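DTDP-4-dehydrorhamnose reductase (Bacillus anthracis, PDB 3SC6) catalyses the NADPH-dependent reduction of dTDP-4-dehydrorhamnose, probably as the last step in making dTDP-L-rhamnose. Local coordinates at residues N163-M168 with E278-E283; N195-K200 with L268-W273. All coordinates share one frame; numbering follows the deposited sequence.

Contact 1. Residues N163-M168 with E278-E283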
loop_
_atom_site.group_PDB
_atom_site.type_symbol
_atom_site.label_atom_id
_atom_site.label_comp_id
_atom_site.label_asym_id
_atom_site.label_seq_id
_atom_site.Cartn_x
_atom_site.Cartn_y
_atom_site.Cartn_z
ATOM N N ASN A 163 -7.255 -10.640 -4.051
ATOM C CA ASN A 163 -5.860 -10.336 -4.319
ATOM C C ASN A 163 -5.286 -11.400 -5.246
ATOM O O ASN A 163 -5.950 -12.397 -5.543
ATOM C CB ASN A 163 -5.065 -10.204 -3.014
ATOM C CG ASN A 163 -5.066 -11.474 -2.191
ATOM O OD1 ASN A 163 -5.339 -12.558 -2.697
ATOM N ND2 ASN A 163 -4.715 -11.350 -0.920
ATOM N N PHE A 164 -4.060 -11.193 -5.705
ATOM C CA PHE A 164 -3.420 -12.139 -6.611
ATOM C C PHE A 164 -3.196 -13.517 -5.990
ATOM O O PHE A 164 -3.258 -14.515 -6.689
ATOM C CB PHE A 164 -2.098 -11.562 -7.120
ATOM C CG PHE A 164 -1.389 -12.440 -8.119
ATOM C CD1 PHE A 164 -1.654 -12.315 -9.475
ATOM C CD2 PHE A 164 -0.445 -13.368 -7.708
ATOM C CE1 PHE A 164 -0.999 -13.110 -10.397
ATOM C CE2 PHE A 164 0.214 -14.166 -8.627
ATOM C CZ PHE A 164 -0.062 -14.036 -9.971
ATOM N N VAL A 165 -2.945 -13.588 -4.690
ATOM C CA VAL A 165 -2.722 -14.890 -4.064
ATOM C C VAL A 165 -4.015 -15.713 -4.000
ATOM O O VAL A 165 -4.001 -16.906 -4.303
ATOM C CB VAL A 165 -2.100 -14.764 -2.672
ATOM C CG1 VAL A 165 -1.945 -16.136 -2.040
ATOM C CG2 VAL A 165 -0.755 -14.070 -2.765
ATOM N N LYS A 166 -5.123 -15.083 -3.608
ATOM C CA LYS A 166 -6.408 -15.789 -3.527
ATOM C C LYS A 166 -6.890 -16.220 -4.914
ATOM O O LYS A 166 -7.519 -17.263 -5.053
ATOM C CB LYS A 166 -7.492 -14.923 -2.875
ATOM C CG LYS A 166 -7.263 -14.527 -1.420
ATOM C CD LYS A 166 -8.427 -13.648 -0.939
ATOM C CE LYS A 166 -8.278 -13.200 0.502
ATOM N NZ LYS A 166 -8.236 -14.344 1.438
ATOM N N THR A 167 -6.605 -15.407 -5.930
ATOM C CA THR A 167 -7.016 -15.717 -7.300
ATOM C C THR A 167 -6.338 -16.983 -7.829
ATOM O O THR A 167 -6.996 -17.828 -8.436
ATOM C CB THR A 167 -6.756 -14.532 -8.262
ATOM O OG1 THR A 167 -7.524 -13.396 -7.845
ATOM C CG2 THR A 167 -7.153 -14.889 -9.681
ATOM N N MET A 168 -5.032 -17.121 -7.600
ATOM C CA MET A 168 -4.306 -18.305 -8.067
ATOM C C MET A 168 -4.842 -19.587 -7.427
ATOM O O MET A 168 -5.022 -20.592 -8.108
ATOM C CB MET A 168 -2.803 -18.187 -7.788
ATOM C CG MET A 168 -2.068 -17.038 -8.485
ATOM S SD MET A 168 -2.071 -17.051 -10.300
ATOM C CE MET A 168 -3.478 -16.018 -10.696
ATOM N N GLU A 278 4.860 -16.900 3.327
ATOM C CA GLU A 278 4.716 -18.051 4.207
ATOM C C GLU A 278 3.720 -17.765 5.308
ATOM O O GLU A 278 2.762 -18.514 5.502
ATOM C CB GLU A 278 6.038 -18.429 4.881
ATOM C CG GLU A 278 7.171 -18.823 3.963
ATOM C CD GLU A 278 8.422 -19.217 4.738
ATOM O OE1 GLU A 278 8.360 -19.272 5.988
ATOM O OE2 GLU A 278 9.462 -19.486 4.101
ATOM N N ARG A 279 3.942 -16.662 6.020
ATOM C CA ARG A 279 3.066 -16.286 7.126
ATOM C C ARG A 279 1.629 -16.001 6.665
ATOM O O ARG A 279 0.713 -15.944 7.482
ATOM C CB ARG A 279 3.707 -15.170 7.982
ATOM C CG ARG A 279 2.944 -14.840 9.266
ATOM C CD ARG A 279 3.773 -13.980 10.244
ATOM N NE ARG A 279 4.121 -12.627 9.810
ATOM C CZ ARG A 279 3.435 -11.528 10.132
ATOM N NH1 ARG A 279 3.843 -10.341 9.700
ATOM N NH2 ARG A 279 2.353 -11.602 10.903
ATOM N N PHE A 280 1.437 -15.849 5.355
ATOM C CA PHE A 280 0.108 -15.608 4.807
ATOM C C PHE A 280 -0.725 -16.877 4.937
ATOM O O PHE A 280 -1.853 -16.837 5.424
ATOM C CB PHE A 280 0.164 -15.193 3.342
ATOM C CG PHE A 280 -1.185 -15.092 2.707
ATOM C CD1 PHE A 280 -1.916 -13.923 2.775
ATOM C CD2 PHE A 280 -1.731 -16.182 2.048
ATOM C CE1 PHE A 280 -3.169 -13.839 2.196
ATOM C CE2 PHE A 280 -2.981 -16.107 1.464
ATOM C CZ PHE A 280 -3.702 -14.932 1.537
ATOM N N PHE A 281 -0.171 -18.000 4.483
ATOM C CA PHE A 281 -0.877 -19.278 4.568
ATOM C C PHE A 281 -1.041 -19.708 6.018
ATOM O O PHE A 281 -2.081 -20.244 6.395
ATOM C CB PHE A 281 -0.150 -20.385 3.791
ATOM C CG PHE A 281 -0.086 -20.158 2.303
ATOM C CD1 PHE A 281 -1.106 -20.616 1.478
ATOM C CD2 PHE A 281 0.998 -19.520 1.724
ATOM C CE1 PHE A 281 -1.051 -20.422 0.108
ATOM C CE2 PHE A 281 1.057 -19.324 0.353
ATOM C CZ PHE A 281 0.032 -19.775 -0.453
ATOM N N ILE A 282 -0.011 -19.470 6.826
ATOM C CA ILE A 282 -0.037 -19.835 8.244
ATOM C C ILE A 282 -1.187 -19.172 8.993
ATOM O O ILE A 282 -1.878 -19.817 9.785
ATOM C CB ILE A 282 1.288 -19.464 8.957
ATOM C CG1 ILE A 282 2.462 -20.237 8.352
ATOM C CG2 ILE A 282 1.198 -19.788 10.437
ATOM C CD1 ILE A 282 3.798 -19.923 8.998
ATOM N N GLU A 283 -1.399 -17.888 8.723
ATOM C CA GLU A 283 -2.461 -17.128 9.378
ATOM C C GLU A 283 -3.859 -17.301 8.764
ATOM O O GLU A 283 -4.860 -17.140 9.462
ATOM C CB GLU A 283 -2.078 -15.646 9.430
ATOM C CG GLU A 283 -0.808 -15.380 10.234
ATOM C CD GLU A 283 -0.418 -13.912 10.271
ATOM O OE1 GLU A 283 -1.068 -13.095 9.590
ATOM O OE2 GLU A 283 0.554 -13.577 10.980
#
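Asn-163 divides the two ends of its amide between two tasks. ND2 approaches the ring of Phe-280 obliquely, 4.3 Å from CE1, while Asn-163 is also the N-cap of helix 164-172, its OD1 accepting from Lys-166 N at 2.7 Å in a bond that is close to straight (165°). The cap helps to set the rotation of the amide, which leaves ND2 beside the ring. Val-165 carries the contact: with CG1 anti to its backbone N (chi1 178°), that methyl comes obliquely to the Phe-280 ring, 3.7 Å from CE2, and lies 4.4 Å from Phe-281 CZ. The two phenylalanines support each other, since Phe-280 CD2 stands 4.2 Å above the centre of the Phe-281 ring. In the Rossmann-type fold of this RmlD family enzyme, the meeting joins the helix that follows the strand 148-157 to the helix that closes the chain, 273-283. Phe-223 and Ile-227 of helix 220-231, with Tyr-157, also pack on Val-165, while Phe-164 and Met-168 set helix 164-172 against the strand 177-181. Lys-166 reaches along with its middle torsions extended, bringing its end closer to the other helix than its CB is. Its NZ bonds to Lys-159 O, and the side chain of Lys-159 makes a salt bridge with Glu-283 OE1, a polar link between the helices through a third residue. Thr-167 OG1 turns back to Asn-163 O at 3.0 Å, joining Thr-167 N on that carbonyl oxygen.

Contact 2. Residues N195-K200 with L268-W273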
loop_
_atom_site.group_PDB
_atom_site.type_symbol
_atom_site.label_atom_id
_atom_site.label_comp_id
_atom_site.label_asym_id
_atom_site.label_seq_id
_atom_site.Cartn_x
_atom_site.Cartn_y
_atom_site.Cartn_z
ATOM N N ASN A 195 2.025 -3.654 8.332
ATOM C CA ASN A 195 1.430 -3.152 9.569
ATOM C C ASN A 195 2.420 -3.180 10.719
ATOM O O ASN A 195 2.411 -2.288 11.564
ATOM C CB ASN A 195 0.157 -3.924 9.922
ATOM C CG ASN A 195 -0.949 -3.732 8.892
ATOM O OD1 ASN A 195 -0.892 -2.817 8.062
ATOM N ND2 ASN A 195 -1.982 -4.569 8.966
ATOM N N VAL A 196 3.276 -4.200 10.751
ATOM C CA VAL A 196 4.265 -4.304 11.810
ATOM C C VAL A 196 5.187 -3.102 11.744
ATOM O O VAL A 196 5.550 -2.535 12.771
ATOM C CB VAL A 196 5.109 -5.596 11.710
ATOM C CG1 VAL A 196 6.232 -5.582 12.729
ATOM C CG2 VAL A 196 4.235 -6.823 11.884
ATOM N N MET A 197 5.540 -2.695 10.527
ATOM C CA MET A 197 6.432 -1.554 10.342
ATOM C C MET A 197 5.701 -0.240 10.630
ATOM O O MET A 197 6.262 0.659 11.249
ATOM C CB MET A 197 7.014 -1.550 8.928
ATOM C CG MET A 197 8.092 -0.506 8.716
ATOM S SD MET A 197 9.485 -0.769 9.851
ATOM C CE MET A 197 9.990 -2.427 9.395
ATOM N N ILE A 198 4.458 -0.125 10.175
ATOM C CA ILE A 198 3.671 1.089 10.414
ATOM C C ILE A 198 3.581 1.313 11.915
ATOM O O ILE A 198 3.794 2.415 12.417
ATOM C CB ILE A 198 2.234 0.969 9.849
ATOM C CG1 ILE A 198 2.267 0.823 8.327
ATOM C CG2 ILE A 198 1.421 2.195 10.205
ATOM C CD1 ILE A 198 0.904 0.682 7.690
ATOM N N ASN A 199 3.276 0.235 12.620
ATOM C CA ASN A 199 3.147 0.247 14.065
ATOM C C ASN A 199 4.435 0.787 14.714
ATOM O O ASN A 199 4.383 1.582 15.650
ATOM C CB ASN A 199 2.869 -1.188 14.550
ATOM C CG ASN A 199 2.590 -1.271 16.029
ATOM O OD1 ASN A 199 2.213 -0.289 16.659
ATOM N ND2 ASN A 199 2.707 -2.467 16.581
ATOM N N LYS A 200 5.587 0.363 14.200
ATOM C CA LYS A 200 6.880 0.803 14.735
ATOM C C LYS A 200 7.118 2.294 14.487
ATOM O O LYS A 200 7.631 2.996 15.358
ATOM C CB LYS A 200 8.014 -0.068 14.172
ATOM C CG LYS A 200 7.865 -1.557 14.561
ATOM C CD LYS A 200 8.914 -2.489 13.932
ATOM C CE LYS A 200 10.338 -2.160 14.343
ATOM N NZ LYS A 200 10.552 -2.272 15.819
ATOM N N LEU A 268 14.956 -2.679 11.560
ATOM C CA LEU A 268 15.462 -3.899 10.942
ATOM C C LEU A 268 14.823 -4.068 9.568
ATOM O O LEU A 268 13.778 -3.479 9.279
ATOM C CB LEU A 268 15.189 -5.133 11.808
ATOM C CG LEU A 268 15.846 -5.179 13.189
ATOM C CD1 LEU A 268 15.421 -6.444 13.922
ATOM C CD2 LEU A 268 17.367 -5.112 13.074
ATOM N N GLN A 269 15.455 -4.876 8.725
ATOM C CA GLN A 269 14.951 -5.118 7.381
ATOM C C GLN A 269 13.680 -5.953 7.378
ATOM O O GLN A 269 13.466 -6.791 8.254
ATOM C CB GLN A 269 16.013 -5.816 6.523
ATOM C CG GLN A 269 17.294 -5.012 6.333
ATOM C CD GLN A 269 18.319 -5.732 5.469
ATOM O OE1 GLN A 269 18.083 -6.845 4.992
ATOM N NE2 GLN A 269 19.470 -5.094 5.264
ATOM N N MET A 270 12.840 -5.698 6.382
ATOM C CA MET A 270 11.585 -6.406 6.211
ATOM C C MET A 270 11.896 -7.837 5.806
ATOM O O MET A 270 12.987 -8.118 5.305
ATOM C CB MET A 270 10.784 -5.760 5.075
ATOM C CG MET A 270 10.333 -4.329 5.312
ATOM S SD MET A 270 9.089 -4.186 6.601
ATOM C CE MET A 270 7.757 -5.148 5.885
ATOM N N PRO A 271 10.952 -8.759 6.043
ATOM C CA PRO A 271 11.209 -10.133 5.642
ATOM C C PRO A 271 11.154 -10.213 4.121
ATOM O O PRO A 271 10.688 -9.271 3.476
ATOM C CB PRO A 271 10.039 -10.914 6.254
ATOM C CG PRO A 271 9.451 -10.018 7.289
ATOM C CD PRO A 271 9.712 -8.627 6.828
ATOM N N SER A 272 11.624 -11.315 3.547
ATOM C CA SER A 272 11.599 -11.472 2.098
ATOM C C SER A 272 10.159 -11.732 1.673
ATOM O O SER A 272 9.350 -12.195 2.474
ATOM C CB SER A 272 12.490 -12.631 1.670
ATOM O OG SER A 272 12.044 -13.838 2.255
ATOM N N TRP A 273 9.834 -11.421 0.420
ATOM C CA TRP A 273 8.479 -11.633 -0.087
ATOM C C TRP A 273 8.151 -13.109 0.036
ATOM O O TRP A 273 7.012 -13.494 0.303
ATOM C CB TRP A 273 8.357 -11.194 -1.550
ATOM C CG TRP A 273 9.241 -11.955 -2.502
ATOM C CD1 TRP A 273 10.502 -11.619 -2.902
ATOM C CD2 TRP A 273 8.926 -13.183 -3.166
ATOM N NE1 TRP A 273 10.991 -12.559 -3.776
ATOM C CE2 TRP A 273 10.041 -13.529 -3.955
ATOM C CE3 TRP A 273 7.810 -14.025 -3.168
ATOM C CZ2 TRP A 273 10.070 -14.679 -4.741
ATOM C CZ3 TRP A 273 7.841 -15.164 -3.948
ATOM C CH2 TRP A 273 8.963 -15.481 -4.724
#
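Met-197 lays its terminal methyl beside the thioether of Met-270, with CE 3.4 Å from SD, and the two side chains pass at a slant rather than end on. The pair joins two parts of a Rossmann-type fold: Met-197 sits on helix 191-202, the helical connection of a beta-alpha-beta unit whose strands 185-190 and 208-211 both run parallel to the strand 148-157, and Met-270 belongs to the irregular segment between helices 260-264 and 273-283. Their CA atoms are the nearest pair across the two segments, yet stand 8.2 Å apart, so side chains, chiefly the two methionines, span most of the gap. Both methionines are bent rather than extended. In Met-197, CG lies anti to the backbone N (chi1 -172°), and turns at chi2 and chi3 then swing the methyl round toward the loop. Met-270 is bent at the same two torsions but with the opposite sign, which brings its sulfur nearer the helix. The sulfur also meets the base of the other side chain, 4.1 Å from Met-197 CB. Met-197 CE also reaches the loop backbone, 3.9 Å from the carbonyl oxygen O of Leu-268, itself an exposed residue. Val-212, just past the strand 208-211, touches both methionines, so the apolar patch has a third member. Farther along, Thr-215 hydrogen-bonds to the loop, its OG1 to Met-270 O and its backbone to Pro-271 and Trp-273. Where the loop gives way to helix 273-283, Ser-272 takes the N-cap position, its OG hydrogen-bonded to Glu-275 N.

The two contacts, with centres 18 Å apart, share the last helix of the chain: contact 2 holds the loop that leads into helix 273-283, and contact 1 packs that helix's final turns. In sequence, both segments of contact 2 fall between those of contact 1. They also meet directly where Arg-279 NH1 lies 4.2 Å from Val-196 CG2. Asp-193, at the start of helix 191-202, serves both, since it forms a salt bridge with Arg-279 and touches Met-270. Contact 1 lies closer to the cofactor: the side chain of Asn-163 is about 8 Å from the bound NADP, against about 13 Å for that of Met-270.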